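Local coordinates for superantigen-like protein SSL10 (Staphylococcus aureus subsp. aureus, PDB 6LWT), which probably blocks classical complement activation by binding the Fc region of human IgG and also inhibits plasma clotting through prothrombin and a second coagulation factor, at residues 43-47 / 48-52; 129-133 / 134-138; 141-145 / 146-150. One frame throughout, in Å; residues are numbered along the deposited sequence.

In the fold
Starting from the N terminus, the chain runs through helix 14-22 into the OB-fold domain, where contact 1 closes the tight hairpin between strands 41-46 and 49-54. Much later, in the beta-grasp domain, contact 2 turns strand 130-132 into helix 133-148, and contact 3 ends that same helix. All three are local and follow one another in series, with no nesting or crossing. The centres of contacts 2 and 3 lie about 17 Å apart, and the centres of contacts 1 and 2 about 21 Å apart. Contact 2 sits between the domains, beside OB-fold strands 71-76 and 85-93; contact 3 packs between helix 14-22 and strand 106-110.

Contact 1: residues 43-47 / 48-52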
# COMPACT_ATOMS: atom_id res chain seq x y z
N ARG A 43 6.07 11.62 14.30
CA ARG A 43 5.01 12.60 14.36
C ARG A 43 5.29 13.81 13.52
O ARG A 43 6.40 14.34 13.49
CB ARG A 43 4.78 13.05 15.81
CG ARG A 43 4.12 12.00 16.66
CD ARG A 43 3.84 12.58 18.05
NE ARG A 43 2.90 11.75 18.76
CZ ARG A 43 2.32 12.06 19.92
NH1 ARG A 43 2.60 13.22 20.53
NH2 ARG A 43 1.48 11.21 20.48
N PHE A 44 4.25 14.29 12.86
CA PHE A 44 4.32 15.56 12.19
C PHE A 44 2.93 16.16 12.00
O PHE A 44 1.92 15.52 12.32
CB PHE A 44 5.03 15.43 10.84
CG PHE A 44 4.34 14.51 9.86
CD1 PHE A 44 4.49 13.14 9.96
CD2 PHE A 44 3.57 15.03 8.83
CE1 PHE A 44 3.87 12.29 9.05
CE2 PHE A 44 2.96 14.19 7.91
CZ PHE A 44 3.11 12.82 8.02
N LYS A 45 2.90 17.38 11.52
CA LYS A 45 1.65 18.03 11.13
C LYS A 45 1.65 18.30 9.65
O LYS A 45 2.67 18.69 9.09
CB LYS A 45 1.43 19.31 11.93
CG LYS A 45 1.06 19.02 13.38
CD LYS A 45 1.18 20.26 14.26
CE LYS A 45 -0.03 21.17 14.14
NZ LYS A 45 -0.01 22.21 15.21
N PHE A 46 0.52 18.04 9.01
CA PHE A 46 0.36 18.30 7.59
C PHE A 46 -0.94 19.04 7.39
O PHE A 46 -2.00 18.51 7.71
CB PHE A 46 0.34 17.01 6.79
CG PHE A 46 0.11 17.22 5.33
CD1 PHE A 46 1.12 17.72 4.52
CD2 PHE A 46 -1.13 16.95 4.76
CE1 PHE A 46 0.92 17.94 3.17
CE2 PHE A 46 -1.35 17.16 3.40
CZ PHE A 46 -0.32 17.66 2.60
N ARG A 47 -0.84 20.26 6.87
CA ARG A 47 -2.02 21.11 6.67
C ARG A 47 -2.72 21.26 8.04
O ARG A 47 -3.94 21.31 8.14
CB ARG A 47 -2.93 20.48 5.59
CG ARG A 47 -3.79 21.43 4.78
CD ARG A 47 -4.91 20.70 4.07
NE ARG A 47 -4.38 19.82 3.02
CZ ARG A 47 -4.87 18.63 2.68
NH1 ARG A 47 -5.94 18.09 3.27
NH2 ARG A 47 -4.27 17.95 1.71
N GLY A 48 -1.90 21.30 9.09
CA GLY A 48 -2.36 21.35 10.47
C GLY A 48 -2.92 20.07 11.09
O GLY A 48 -3.32 20.08 12.23
N ILE A 49 -2.96 18.97 10.34
CA ILE A 49 -3.50 17.72 10.86
C ILE A 49 -2.37 16.98 11.58
O ILE A 49 -1.29 16.83 11.03
CB ILE A 49 -4.00 16.79 9.75
CG1 ILE A 49 -5.05 17.48 8.87
CG2 ILE A 49 -4.60 15.53 10.35
CD1 ILE A 49 -5.14 16.84 7.50
N LYS A 50 -2.66 16.50 12.78
CA LYS A 50 -1.69 15.75 13.58
C LYS A 50 -1.63 14.31 13.08
O LYS A 50 -2.61 13.59 13.18
CB LYS A 50 -2.09 15.77 15.06
CG LYS A 50 -2.01 17.16 15.66
CD LYS A 50 -2.33 17.16 17.16
CE LYS A 50 -3.77 16.79 17.43
NZ LYS A 50 -4.14 17.14 18.83
N ILE A 51 -0.46 13.92 12.56
CA ILE A 51 -0.24 12.58 12.01
C ILE A 51 0.81 11.84 12.85
O ILE A 51 1.89 12.38 13.08
CB ILE A 51 0.30 12.65 10.57
CG1 ILE A 51 -0.51 13.60 9.70
CG2 ILE A 51 0.35 11.24 9.95
CD1 ILE A 51 -1.96 13.24 9.56
N GLN A 52 0.46 10.65 13.31
CA GLN A 52 1.39 9.73 13.95
C GLN A 52 1.53 8.47 13.10
O GLN A 52 0.55 7.78 12.78
CB GLN A 52 0.92 9.36 15.36
CG GLN A 52 1.80 8.32 16.05
CD GLN A 52 1.64 8.31 17.57
OE1 GLN A 52 1.64 9.36 18.21
NE2 GLN A 52 1.52 7.12 18.15
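With chi1 at 62°, the side chain of F44 is set between its own backbone N and carbonyl carbon, and the ring lies over I51 on the neighbouring strand. The backbone pairing sets I51 CB over one face of the ring, while chi1 of I51 (-48°) places CG1 towards F44 CE2 and CG2 towards the CZ and CE1 rim. This CH-pi contact has I51 CB 3.9 Å from the centroid of the F44 ring, and I51 CG2 reaches F44 CZ at 3.7 Å. The backbones beneath are joined twice, F44 N to I51 O at 3.0 Å and I51 N to F44 O at 2.9 Å, as expected of an antiparallel hydrogen-bonded pair. F46 and I49 form the next such pair, with I49 N 2.8 Å from F46 O, and they bracket a type I' turn. R47 and G48 at its corners both have positive phi, the conformation that suits a two-residue beta hairpin. This hairpin belongs to the OB-fold domain, and its strands lie between 32-37 and 85-93 in the sheet. F44, F46, I49 and I51 share one face of it; F44 meets I32, A34 and M29, and F46 and I49 both rest on M27. R43, K45, K50 and Q52 occupy the other face, where the polar chemistry is concentrated. An extended R43 brings its guanidinium side-on to the amide of Q52, and both hydrogen bonds end on a single atom: Q52 OE1 lies 2.8 Å from R43 NE and 2.9 Å from R43 NH2. The oxygen sits in the guanidinium plane, although the amide itself is turned by 34° from it. Two donors on one oxygen probably limit the rotation of the Q52 amide, and K50 NZ is bonded to H83 O.

Contact 2: residues 129-133 / 134-138; sequences EKITL and KELDY
E135 OE1 is held by two partners, a water that donates to it at 2.6 Å and K128 NZ, which forms a salt bridge with it. The same water accepts from T132 N at 2.9 Å, so it joins the last residue before the helix to a carboxylate in its first turn. T132 is the N-cap: its OG1, placed between backbone N and carbonyl carbon (chi1 57°), accepts from E135 N at 3.1 Å. In a classical capping box the acid three residues on would bind the N-cap amide directly; here that return half is relayed through the water. Behind the cap the regular helical bonds begin, L136 N to T132 O at 3.0 Å and D137 N to L133 O at 2.8 Å. The apolar side of the junction has the pattern of a hydrophobic staple, since I131, just ahead of the cap, sets CD1 4.1 Å from L136 CB. I131 also crosses the E135 chain at about a right angle, its CG1 lying 3.8 Å from E135 CB. Its CG1 and CD1 meet the aliphatic part of the extended glutamate, whose carboxylate pairs with K128 and, through OE2, with K139 NZ. The junction is buried where the two domains meet: strand 130-132 pairs with 186-188 of the beta-grasp domain, whereas T132 touches I93 and E135 touches F74 of the OB-fold strands. K134 NZ reaches across to V89 O, and D137 binds Y22 OH and R141 NE. The E135 carboxylate, in the first turn, probably interacts favourably with the positive end of the helix, and its two lysine partners would further stabilise its negative charge in this buried setting.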
# COMPACT_ATOMS: atom_id res chain seq x y z
N GLU A 129 9.88 6.84 -8.01
CA GLU A 129 11.04 5.97 -8.12
C GLU A 129 10.99 4.81 -7.14
O GLU A 129 11.49 3.72 -7.44
CB GLU A 129 12.33 6.77 -7.86
CG GLU A 129 13.60 5.92 -7.77
CD GLU A 129 14.88 6.74 -7.66
OE1 GLU A 129 15.04 7.70 -8.45
OE2 GLU A 129 15.73 6.40 -6.80
N LYS A 130 10.47 5.06 -5.95
CA LYS A 130 10.31 4.03 -4.93
C LYS A 130 8.88 4.03 -4.45
O LYS A 130 8.23 5.06 -4.46
CB LYS A 130 11.22 4.28 -3.73
CG LYS A 130 12.61 3.70 -3.90
CD LYS A 130 13.57 4.30 -2.87
CE LYS A 130 15.00 4.36 -3.38
NZ LYS A 130 15.76 5.39 -2.64
N ILE A 131 8.39 2.86 -4.03
CA ILE A 131 7.02 2.73 -3.57
C ILE A 131 7.01 1.69 -2.47
O ILE A 131 7.62 0.62 -2.62
CB ILE A 131 6.04 2.39 -4.73
CG1 ILE A 131 4.60 2.50 -4.26
CG2 ILE A 131 6.30 1.00 -5.33
CD1 ILE A 131 3.58 2.48 -5.37
N THR A 132 6.38 2.01 -1.33
CA THR A 132 6.20 0.99 -0.31
C THR A 132 5.24 -0.09 -0.79
O THR A 132 4.31 0.17 -1.59
CB THR A 132 5.69 1.57 1.04
OG1 THR A 132 4.46 2.28 0.85
CG2 THR A 132 6.76 2.50 1.63
N LEU A 133 5.44 -1.29 -0.28
CA LEU A 133 4.43 -2.34 -0.45
C LEU A 133 3.06 -1.90 0.06
O LEU A 133 2.05 -2.26 -0.54
CB LEU A 133 4.87 -3.66 0.19
CG LEU A 133 3.89 -4.84 0.03
CD1 LEU A 133 3.71 -5.26 -1.43
CD2 LEU A 133 4.35 -6.03 0.84
N LYS A 134 3.03 -1.10 1.12
CA LYS A 134 1.79 -0.51 1.61
C LYS A 134 1.01 0.26 0.54
O LYS A 134 -0.20 0.05 0.35
CB LYS A 134 2.11 0.44 2.76
CG LYS A 134 0.90 1.13 3.33
CD LYS A 134 1.30 2.33 4.19
CE LYS A 134 0.11 2.89 4.90
NZ LYS A 134 -0.51 1.92 5.83
N GLU A 135 1.70 1.18 -0.13
CA GLU A 135 1.06 2.04 -1.13
C GLU A 135 0.65 1.24 -2.36
O GLU A 135 -0.43 1.45 -2.92
CB GLU A 135 2.01 3.18 -1.55
CG GLU A 135 1.37 4.15 -2.52
CD GLU A 135 2.24 5.35 -2.90
OE1 GLU A 135 3.19 5.69 -2.17
OE2 GLU A 135 1.93 5.97 -3.93
N LEU A 136 1.51 0.31 -2.77
CA LEU A 136 1.22 -0.53 -3.93
C LEU A 136 0.02 -1.43 -3.64
O LEU A 136 -0.92 -1.49 -4.43
CB LEU A 136 2.44 -1.34 -4.34
CG LEU A 136 2.34 -2.07 -5.69
CD1 LEU A 136 1.81 -1.19 -6.81
CD2 LEU A 136 3.69 -2.65 -6.03
N ASP A 137 0.03 -2.07 -2.47
CA ASP A 137 -1.11 -2.88 -2.02
C ASP A 137 -2.40 -2.08 -2.04
O ASP A 137 -3.39 -2.49 -2.67
CB ASP A 137 -0.84 -3.42 -0.62
CG ASP A 137 -2.05 -4.10 -0.01
OD1 ASP A 137 -2.43 -5.21 -0.46
OD2 ASP A 137 -2.62 -3.54 0.96
N TYR A 138 -2.39 -0.94 -1.37
CA TYR A 138 -3.58 -0.10 -1.26
C TYR A 138 -4.11 0.35 -2.62
O TYR A 138 -5.30 0.20 -2.90
CB TYR A 138 -3.32 1.12 -0.39
CG TYR A 138 -4.60 1.84 -0.02
CD1 TYR A 138 -5.21 2.74 -0.90
CD2 TYR A 138 -5.22 1.59 1.20
CE1 TYR A 138 -6.39 3.38 -0.56
CE2 TYR A 138 -6.40 2.22 1.55
CZ TYR A 138 -6.97 3.11 0.68
OH TYR A 138 -8.14 3.73 1.04
O HOH W 1 4.95 4.45 -0.64

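Contact 3: residues 141-145 / 146-150; sequences RKHLI and EKYGL
L144 meets Y148 edge-on: its CD2 comes close to the plane of the phenol ring, 3.6 Å from Y148 CD2, as the two side chains cross one turn apart on the helix. With chi1 at -52°, CG of Y148 stands beside the backbone N, and the ring is carried back along the helix to this methyl. One face of the same ring is covered by K147 CB, 3.8 Å above the plane and over its centre. L144 also meets L150, which folds back after the helix so that its CD2 lies 3.9 Å from L144 CB. I145 crosses L150 from the neighbouring position, with I145 CG1 4.1 Å from L150 CB. Two further pairs, K142 with E146 and H143 with K147, lie side by side and point the same way; in the first, E146 OE2 rests 3.4 Å from K142 CG, against the aliphatic part of the lysine.

The return of L150 accompanies the end of helix 133-148. G149 leaves helical geometry with positive phi, and L144 O receives both Y148 N at 3.0 Å and L150 N at 3.2 Å, from opposite faces of its carbonyl plane. In the beta-grasp domain this end of the helix packs on strand 106-110, where L144 and Y148 rest on I109, while I145 turns to Y19 and Y22 of helix 14-22. Y148 OH bonds to Y122 OH, and K147 makes a cation-pi contact with the Y122 ring. K142 NZ stays 4.6 Å from E146 OE2, too far for a salt bridge, which implies that charge attraction adds modestly here; the helix end probably rests mainly on the L144 carbonyl that accepts two N-H groups and on the apolar contacts of L144 and I145 with L150.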
# COMPACT_ATOMS: atom_id res chain seq x y z
N ARG A 141 -5.56 -2.48 -4.69
CA ARG A 141 -6.88 -2.89 -4.25
C ARG A 141 -7.96 -1.88 -4.60
O ARG A 141 -9.04 -2.27 -5.05
CB ARG A 141 -6.92 -3.24 -2.77
CG ARG A 141 -6.01 -4.40 -2.46
CD ARG A 141 -6.35 -5.05 -1.14
NE ARG A 141 -5.18 -5.71 -0.52
CZ ARG A 141 -5.24 -6.68 0.39
NH1 ARG A 141 -4.12 -7.15 0.91
NH2 ARG A 141 -6.42 -7.18 0.79
N LYS A 142 -7.66 -0.60 -4.43
CA LYS A 142 -8.61 0.45 -4.82
C LYS A 142 -8.96 0.38 -6.30
O LYS A 142 -10.14 0.51 -6.68
CB LYS A 142 -8.08 1.83 -4.47
CG LYS A 142 -9.14 2.93 -4.56
CD LYS A 142 -8.57 4.28 -4.12
CE LYS A 142 -7.72 4.89 -5.22
NZ LYS A 142 -7.38 6.32 -4.96
N HIS A 143 -7.93 0.17 -7.13
CA HIS A 143 -8.12 -0.10 -8.57
C HIS A 143 -9.06 -1.27 -8.83
O HIS A 143 -9.99 -1.15 -9.64
CB HIS A 143 -6.75 -0.32 -9.24
CG HIS A 143 -6.82 -0.55 -10.72
ND1 HIS A 143 -6.72 -1.80 -11.28
CD2 HIS A 143 -7.01 0.31 -11.75
CE1 HIS A 143 -6.83 -1.71 -12.59
NE2 HIS A 143 -7.00 -0.44 -12.91
N LEU A 144 -8.87 -2.38 -8.12
CA LEU A 144 -9.71 -3.56 -8.31
C LEU A 144 -11.11 -3.34 -7.76
O LEU A 144 -12.07 -3.88 -8.31
CB LEU A 144 -9.08 -4.78 -7.66
CG LEU A 144 -7.71 -5.22 -8.19
CD1 LEU A 144 -7.19 -6.32 -7.29
CD2 LEU A 144 -7.76 -5.68 -9.63
N ILE A 145 -11.23 -2.56 -6.69
CA ILE A 145 -12.55 -2.21 -6.14
C ILE A 145 -13.33 -1.38 -7.16
O ILE A 145 -14.47 -1.73 -7.51
CB ILE A 145 -12.44 -1.42 -4.80
CG1 ILE A 145 -11.94 -2.35 -3.68
CG2 ILE A 145 -13.80 -0.82 -4.41
CD1 ILE A 145 -11.35 -1.64 -2.49
N GLU A 146 -12.71 -0.32 -7.64
CA GLU A 146 -13.33 0.61 -8.57
C GLU A 146 -13.61 -0.01 -9.94
O GLU A 146 -14.66 0.24 -10.52
CB GLU A 146 -12.50 1.88 -8.75
CG GLU A 146 -12.43 2.72 -7.49
CD GLU A 146 -11.48 3.89 -7.59
OE1 GLU A 146 -10.91 4.15 -8.67
OE2 GLU A 146 -11.30 4.58 -6.56
N LYS A 147 -12.66 -0.78 -10.47
CA LYS A 147 -12.83 -1.33 -11.83
C LYS A 147 -13.63 -2.62 -11.90
O LYS A 147 -14.42 -2.80 -12.83
CB LYS A 147 -11.47 -1.55 -12.53
CG LYS A 147 -11.24 -0.67 -13.75
CD LYS A 147 -10.38 -1.38 -14.77
CE LYS A 147 -9.94 -0.42 -15.87
NZ LYS A 147 -9.22 -1.15 -16.95
N TYR A 148 -13.42 -3.52 -10.95
CA TYR A 148 -13.98 -4.87 -11.02
C TYR A 148 -14.92 -5.24 -9.88
O TYR A 148 -15.43 -6.37 -9.83
CB TYR A 148 -12.84 -5.90 -11.13
CG TYR A 148 -11.86 -5.59 -12.24
CD1 TYR A 148 -12.27 -5.62 -13.57
CD2 TYR A 148 -10.53 -5.27 -11.97
CE1 TYR A 148 -11.38 -5.34 -14.60
CE2 TYR A 148 -9.63 -4.98 -13.01
CZ TYR A 148 -10.07 -5.02 -14.33
OH TYR A 148 -9.21 -4.74 -15.37
N GLY A 149 -15.14 -4.30 -8.96
CA GLY A 149 -16.07 -4.52 -7.85
C GLY A 149 -15.53 -5.37 -6.72
O GLY A 149 -16.33 -5.92 -5.93
N LEU A 150 -14.20 -5.47 -6.58
CA LEU A 150 -13.63 -6.25 -5.48
C LEU A 150 -14.24 -5.77 -4.16
O LEU A 150 -14.30 -4.57 -3.93
CB LEU A 150 -12.12 -6.08 -5.40
CG LEU A 150 -11.39 -6.77 -4.25
CD1 LEU A 150 -11.39 -8.28 -4.39
CD2 LEU A 150 -9.96 -6.24 -4.20